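Local coordinates for trwC protein (Escherichia coli, PDB 1OMH), which recognises and processes origin-of-transfer DNA in bacterial conjugation, this chain being the N-terminal relaxase domain of a longer protein, at residues S52-F55 with R56-L59; R278-W281 with Q282-K286; A240-Y243 with A244-L248. All coordinates share one frame; numbering follows the deposited sequence.

Contact 1: residues S52-F55 with R56-L59; sequences SKRF and RELL
The Phe55 ring carries Leu59, one helical turn further on, over one of its faces. Leu59 CG stands 4.1 Å above the ring plane and is displaced toward the rim, while its CD1 methyl comes within 3.6 Å of Phe55 CE1 and makes an off-centre CH-pi contact, 30° from the ring normal. With Phe55 CG anti to its own backbone N (chi1 -174°), the ring swings beside the carbonyl carbon, on the side from which Leu59 reaches back. Phe148 meets the same ring edge-to-face, and Trp36, Val50 and Val165 pack round it. The second flat group is the Arg54 guanidinium, approached at its edge and near its plane by Glu57 OE1. This salt bridge is loose: Arg54 NE lies 3.3 Å from Glu57 OE1, the hydrogen bond between them is weak, and the carboxylate is turned 71° against the guanidinium. The firmer bond of the arginine head runs from NH2 to the Ile63 carbonyl oxygen. Behind the side chains, the amide of Arg56 bonds to Ser52 O at 3.0 Å and that of Leu59 to Phe55 O at the same distance, whereas Glu57 N to Lys53 O is weak. This is an amphipathic helix whose buried aromatic and leucine side chains press on strands 34-37 and 158-167 of the central antiparallel sheet of the relaxase. That sheet also bears histidines that bind zinc or copper in other structures of this protein; no metal is bound here, and the Phe55 side chain lies about 8 Å from that of one of them, His163.

Contact 2: residues R278-W281 with Q282-K286; sequences RAEW and QATAK
Thr284 and Glu280, one helical turn apart, are joined both directly and through water. Their side chains run side by side in the same direction. The carbonyl oxygen Glu280 O takes two donors, the amide Thr284 N at 2.7 Å and the hydroxyl Thr284 OG1 at 2.9 Å. The two arrive differently: the amide comes nearly in line with the C=O bond, the hydroxyl from 50° above the carbonyl plane. A chi1 of -64° keeps OG1 beside the threonine's own backbone N and folds it back over the preceding turn. Having given its proton to Glu280 O, OG1 accepts from two waters, one at 2.9 Å and one at 2.6 Å. Each also donates to Glu280 OE2, so a double water bridge ties carboxylate to hydroxyl, and the water 2.9 Å from Thr284 OG1 also lies in plane at the edge of the Trp281 ring. The other backbone amides, Gln282 N, Ala283 N and Ala285 N, bond to Arg278 O, Ala279 O and Trp281 O.

Arg278 and Gln282 use no hydrogen bond between their side chains. The Gln282 amide stacks on the guanidinium with planes 12° apart, its NE2 lying 3.3 Å above the plane of the Arg278 guanidinium over the centre. NE2 and Arg278 NE are both donors; Arg278 NE is satisfied outside the two segments, and Arg278 NH1 bonds weakly to Val100 O. The indole NE1 of Trp281 is satisfied by Arg156 O. Helix 274-287 packs against loops: Trp281 and Gln282 touch Val100, just beyond helix 92-99, Ala285 meets Phe292, and Thr284 meets Phe232 between helices 226-230 and 234-246.

Contact 3: residues A240-Y243 with A244-L248; sequences AEWY and AARGL
Tyr243 and Leu248 meet through the backbone where the helix stops: Leu248 N bonds to Tyr243 O at 2.8 Å, one residue beyond the regular helical spacing, after Gly247 has turned to a positive phi of 66°. The preceding amides still follow the helical pattern, Ala244 N to Ala240 O, Ala245 N to Glu241 O and Arg246 N to Trp242 O.

Among the side chains, Trp242 and Arg246 lie alongside each other and point the same way. Arg246 NH2 sits beside the NE1-CE2-CZ2 rim of the indole, 3.0 Å from Trp242 NE1 and 3.1 Å from Trp242 CZ2. Since NE1 and NH2 are both donors, they form no hydrogen bond, and the guanidinium is inclined by 52° to the indole. Bends at chi2 and chi3 of Arg246 bring its guanidinium back alongside the indole, obliquely to it. Trp242 also touches Ala261 and Leu264 of helix 255-264. Tyr243 has a looser local contact, its CD1 4.4 Å from Leu248 CB, and is otherwise packed on Pro250, Val253, Lys258 and Ala261.

The ending is a Schellman motif: Gly247 is its C-prime residue, Leu248 N reaches Tyr243 O, and a weak bond of 3.2 Å from Gly247 N to Ala244 O completes it, terminating helix 234-246.

All three contacts are local, each within one helix or at its end, so none closes a long loop, and none nests in or crosses another. From the N terminus, contact 1 comes first, on helix 52-60 against the central sheet; contact 3 follows at the end of helix 234-246, beside helix 255-264; contact 2 comes last, on helix 274-287 near the C terminus. Contacts 1 and 3 lie on opposite sides of the chain's centre, their nearest atoms about 28 Å apart. Contacts 2 and 3 approach to about 17 Å between nearest atoms without touching. Thr284 of contact 2 rests on Phe232, shortly before the helix of contact 3.

Contact 1: residues S52-F55 with R56-L59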
# COMPACT_ATOMS: atom_id res chain seq x y z
N SER B 52 15.46 -9.82 -2.91
CA SER B 52 15.03 -10.08 -1.55
C SER B 52 16.14 -10.03 -0.52
O SER B 52 15.92 -9.61 0.61
CB SER B 52 14.34 -11.45 -1.47
OG SER B 52 15.26 -12.49 -1.76
N LYS B 53 17.35 -10.45 -0.90
CA LYS B 53 18.45 -10.44 0.04
C LYS B 53 18.84 -9.02 0.40
O LYS B 53 18.96 -8.68 1.58
CB LYS B 53 19.67 -11.19 -0.52
CG LYS B 53 20.73 -11.47 0.54
CD LYS B 53 21.97 -12.14 -0.03
CE LYS B 53 22.99 -12.39 1.08
NZ LYS B 53 24.25 -12.99 0.57
N ARG B 54 19.04 -8.18 -0.61
CA ARG B 54 19.41 -6.79 -0.35
C ARG B 54 18.29 -6.13 0.44
O ARG B 54 18.53 -5.34 1.35
CB ARG B 54 19.66 -6.05 -1.67
CG ARG B 54 20.38 -4.71 -1.51
CD ARG B 54 21.80 -4.89 -0.96
NE ARG B 54 22.44 -3.62 -0.63
CZ ARG B 54 22.86 -2.73 -1.53
NH1 ARG B 54 22.70 -2.96 -2.83
NH2 ARG B 54 23.43 -1.60 -1.13
N PHE B 55 17.05 -6.48 0.10
CA PHE B 55 15.89 -5.91 0.78
C PHE B 55 15.86 -6.20 2.27
O PHE B 55 15.62 -5.30 3.07
CB PHE B 55 14.59 -6.41 0.13
CG PHE B 55 13.35 -5.76 0.68
CD1 PHE B 55 12.38 -6.53 1.33
CD2 PHE B 55 13.13 -4.40 0.53
CE1 PHE B 55 11.22 -5.94 1.83
CE2 PHE B 55 11.97 -3.80 1.03
CZ PHE B 55 11.01 -4.57 1.68
N ARG B 56 16.11 -7.45 2.66
CA ARG B 56 16.10 -7.81 4.08
C ARG B 56 17.16 -7.06 4.88
O ARG B 56 16.91 -6.61 6.00
CB ARG B 56 16.29 -9.33 4.28
CG ARG B 56 15.01 -10.15 4.25
CD ARG B 56 15.30 -11.65 4.41
NE ARG B 56 14.09 -12.48 4.35
CZ ARG B 56 13.20 -12.59 5.33
NH1 ARG B 56 12.13 -13.37 5.17
NH2 ARG B 56 13.37 -11.93 6.47
N GLU B 57 18.36 -6.93 4.32
CA GLU B 57 19.40 -6.23 5.05
C GLU B 57 19.07 -4.75 5.17
O GLU B 57 19.21 -4.17 6.25
CB GLU B 57 20.76 -6.41 4.38
CG GLU B 57 20.82 -6.05 2.92
CD GLU B 57 22.24 -6.09 2.39
OE1 GLU B 57 22.87 -5.02 2.28
OE2 GLU B 57 22.72 -7.21 2.09
N LEU B 58 18.61 -4.14 4.08
CA LEU B 58 18.24 -2.73 4.11
C LEU B 58 17.21 -2.52 5.22
O LEU B 58 17.27 -1.54 5.95
CB LEU B 58 17.67 -2.29 2.77
CG LEU B 58 18.71 -2.13 1.66
CD1 LEU B 58 18.02 -1.76 0.37
CD2 LEU B 58 19.73 -1.06 2.05
N LEU B 59 16.27 -3.45 5.35
CA LEU B 59 15.27 -3.35 6.40
C LEU B 59 16.01 -3.35 7.74
O LEU B 59 15.60 -2.68 8.68
CB LEU B 59 14.31 -4.54 6.35
CG LEU B 59 13.24 -4.57 5.26
CD1 LEU B 59 12.61 -5.96 5.19
CD2 LEU B 59 12.18 -3.52 5.54

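Contact 2: residues R278-W281 with Q282-K286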
# COMPACT_ATOMS: atom_id res chain seq x y z
N ARG B 278 -9.07 -18.17 -10.16
CA ARG B 278 -9.51 -17.25 -11.22
C ARG B 278 -10.80 -17.78 -11.83
O ARG B 278 -11.73 -17.01 -12.12
CB ARG B 278 -8.42 -17.16 -12.30
CG ARG B 278 -8.38 -15.86 -13.10
CD ARG B 278 -9.70 -15.56 -13.80
NE ARG B 278 -9.62 -14.43 -14.72
CZ ARG B 278 -8.94 -14.44 -15.86
NH1 ARG B 278 -8.92 -13.36 -16.64
NH2 ARG B 278 -8.27 -15.52 -16.23
N ALA B 279 -10.85 -19.09 -12.04
CA ALA B 279 -12.03 -19.74 -12.62
C ALA B 279 -13.23 -19.54 -11.69
O ALA B 279 -14.35 -19.37 -12.15
CB ALA B 279 -11.75 -21.23 -12.83
N GLU B 280 -12.98 -19.56 -10.39
CA GLU B 280 -14.04 -19.37 -9.41
C GLU B 280 -14.56 -17.94 -9.53
O GLU B 280 -15.78 -17.70 -9.56
CB GLU B 280 -13.50 -19.60 -7.98
CG GLU B 280 -14.57 -19.51 -6.89
CD GLU B 280 -14.01 -19.63 -5.47
OE1 GLU B 280 -13.00 -20.34 -5.27
OE2 GLU B 280 -14.61 -19.04 -4.55
N TRP B 281 -13.64 -16.98 -9.59
CA TRP B 281 -14.00 -15.58 -9.72
C TRP B 281 -14.90 -15.37 -10.93
O TRP B 281 -15.95 -14.73 -10.83
CB TRP B 281 -12.75 -14.70 -9.89
CG TRP B 281 -11.85 -14.59 -8.69
CD1 TRP B 281 -12.17 -14.88 -7.38
CD2 TRP B 281 -10.51 -14.09 -8.66
NE1 TRP B 281 -11.11 -14.59 -6.56
CE2 TRP B 281 -10.08 -14.10 -7.32
CE3 TRP B 281 -9.63 -13.62 -9.65
CZ2 TRP B 281 -8.80 -13.66 -6.94
CZ3 TRP B 281 -8.37 -13.19 -9.28
CH2 TRP B 281 -7.96 -13.22 -7.93
N GLN B 282 -14.49 -15.90 -12.07
CA GLN B 282 -15.28 -15.74 -13.29
C GLN B 282 -16.68 -16.32 -13.13
O GLN B 282 -17.67 -15.73 -13.56
CB GLN B 282 -14.56 -16.38 -14.47
CG GLN B 282 -13.22 -15.70 -14.75
CD GLN B 282 -12.46 -16.31 -15.91
OE1 GLN B 282 -12.24 -17.52 -15.96
NE2 GLN B 282 -12.05 -15.47 -16.86
N ALA B 283 -16.76 -17.49 -12.50
CA ALA B 283 -18.06 -18.12 -12.28
C ALA B 283 -18.86 -17.29 -11.27
O ALA B 283 -20.07 -17.12 -11.41
CB ALA B 283 -17.87 -19.55 -11.75
N THR B 284 -18.18 -16.75 -10.26
CA THR B 284 -18.87 -15.95 -9.26
C THR B 284 -19.41 -14.67 -9.88
O THR B 284 -20.51 -14.23 -9.56
CB THR B 284 -17.92 -15.60 -8.09
OG1 THR B 284 -17.54 -16.80 -7.42
CG2 THR B 284 -18.60 -14.66 -7.10
N ALA B 285 -18.64 -14.08 -10.79
CA ALA B 285 -19.06 -12.85 -11.45
C ALA B 285 -20.32 -13.08 -12.27
O ALA B 285 -21.23 -12.25 -12.27
CB ALA B 285 -17.93 -12.33 -12.35
N LYS B 286 -20.37 -14.20 -12.98
CA LYS B 286 -21.54 -14.53 -13.79
C LYS B 286 -22.75 -14.67 -12.88
O LYS B 286 -23.83 -14.17 -13.18
CB LYS B 286 -21.31 -15.85 -14.54
CG LYS B 286 -20.30 -15.72 -15.67
CD LYS B 286 -19.91 -17.08 -16.22
CE LYS B 286 -19.18 -16.93 -17.54
NZ LYS B 286 -18.10 -15.92 -17.47
O HOH W 1 -15.26 -16.18 -5.68
O HOH W 2 -17.41 -18.05 -5.09

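Contact 3: residues A240-Y243 with A244-L248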
# COMPACT_ATOMS: atom_id res chain seq x y z
N ALA B 240 -18.38 -5.78 8.85
CA ALA B 240 -19.74 -5.33 9.17
C ALA B 240 -20.42 -6.25 10.19
O ALA B 240 -21.12 -5.78 11.10
CB ALA B 240 -20.59 -5.26 7.89
N GLU B 241 -20.22 -7.56 10.04
CA GLU B 241 -20.84 -8.51 10.97
C GLU B 241 -20.27 -8.33 12.37
O GLU B 241 -20.99 -8.48 13.35
CB GLU B 241 -20.61 -9.97 10.54
CG GLU B 241 -21.60 -10.93 11.22
CD GLU B 241 -21.18 -12.39 11.16
OE1 GLU B 241 -20.63 -12.82 10.13
OE2 GLU B 241 -21.42 -13.12 12.15
N TRP B 242 -18.98 -8.01 12.47
CA TRP B 242 -18.34 -7.83 13.76
C TRP B 242 -18.98 -6.66 14.50
O TRP B 242 -19.31 -6.78 15.69
CB TRP B 242 -16.83 -7.61 13.58
CG TRP B 242 -16.07 -7.60 14.88
CD1 TRP B 242 -15.95 -6.56 15.77
CD2 TRP B 242 -15.32 -8.69 15.44
NE1 TRP B 242 -15.18 -6.94 16.84
CE2 TRP B 242 -14.78 -8.24 16.67
CE3 TRP B 242 -15.06 -10.01 15.03
CZ2 TRP B 242 -14.00 -9.05 17.49
CZ3 TRP B 242 -14.27 -10.82 15.85
CH2 TRP B 242 -13.75 -10.34 17.06
N TYR B 243 -19.17 -5.55 13.81
CA TYR B 243 -19.81 -4.38 14.42
C TYR B 243 -21.25 -4.73 14.83
O TYR B 243 -21.69 -4.39 15.93
CB TYR B 243 -19.84 -3.19 13.45
CG TYR B 243 -18.49 -2.57 13.15
CD1 TYR B 243 -17.54 -2.39 14.16
CD2 TYR B 243 -18.18 -2.12 11.87
CE1 TYR B 243 -16.31 -1.78 13.89
CE2 TYR B 243 -16.96 -1.51 11.59
CZ TYR B 243 -16.03 -1.34 12.61
OH TYR B 243 -14.82 -0.74 12.34
N ALA B 244 -21.97 -5.41 13.94
CA ALA B 244 -23.36 -5.79 14.20
C ALA B 244 -23.48 -6.72 15.41
O ALA B 244 -24.43 -6.62 16.18
CB ALA B 244 -23.96 -6.47 12.96
N ALA B 245 -22.51 -7.61 15.57
CA ALA B 245 -22.52 -8.53 16.70
C ALA B 245 -22.31 -7.76 17.99
O ALA B 245 -23.00 -7.99 18.99
CB ALA B 245 -21.44 -9.58 16.52
N ARG B 246 -21.34 -6.84 17.98
CA ARG B 246 -21.02 -6.02 19.14
C ARG B 246 -22.07 -4.94 19.37
O ARG B 246 -22.01 -4.21 20.36
CB ARG B 246 -19.66 -5.35 18.95
CG ARG B 246 -18.44 -6.22 19.19
CD ARG B 246 -18.10 -6.29 20.67
NE ARG B 246 -16.67 -6.15 20.91
CZ ARG B 246 -15.73 -6.91 20.36
NH1 ARG B 246 -14.44 -6.71 20.64
NH2 ARG B 246 -16.07 -7.87 19.52
N GLY B 247 -23.02 -4.82 18.45
CA GLY B 247 -24.05 -3.81 18.57
C GLY B 247 -23.47 -2.41 18.44
O GLY B 247 -23.97 -1.46 19.04
N LEU B 248 -22.41 -2.29 17.65
CA LEU B 248 -21.73 -1.02 17.44
C LEU B 248 -22.18 -0.30 16.18
O LEU B 248 -22.51 -0.92 15.17
CB LEU B 248 -20.22 -1.24 17.39
CG LEU B 248 -19.40 -1.24 18.68
CD1 LEU B 248 -20.21 -1.74 19.86
CD2 LEU B 248 -18.15 -2.10 18.47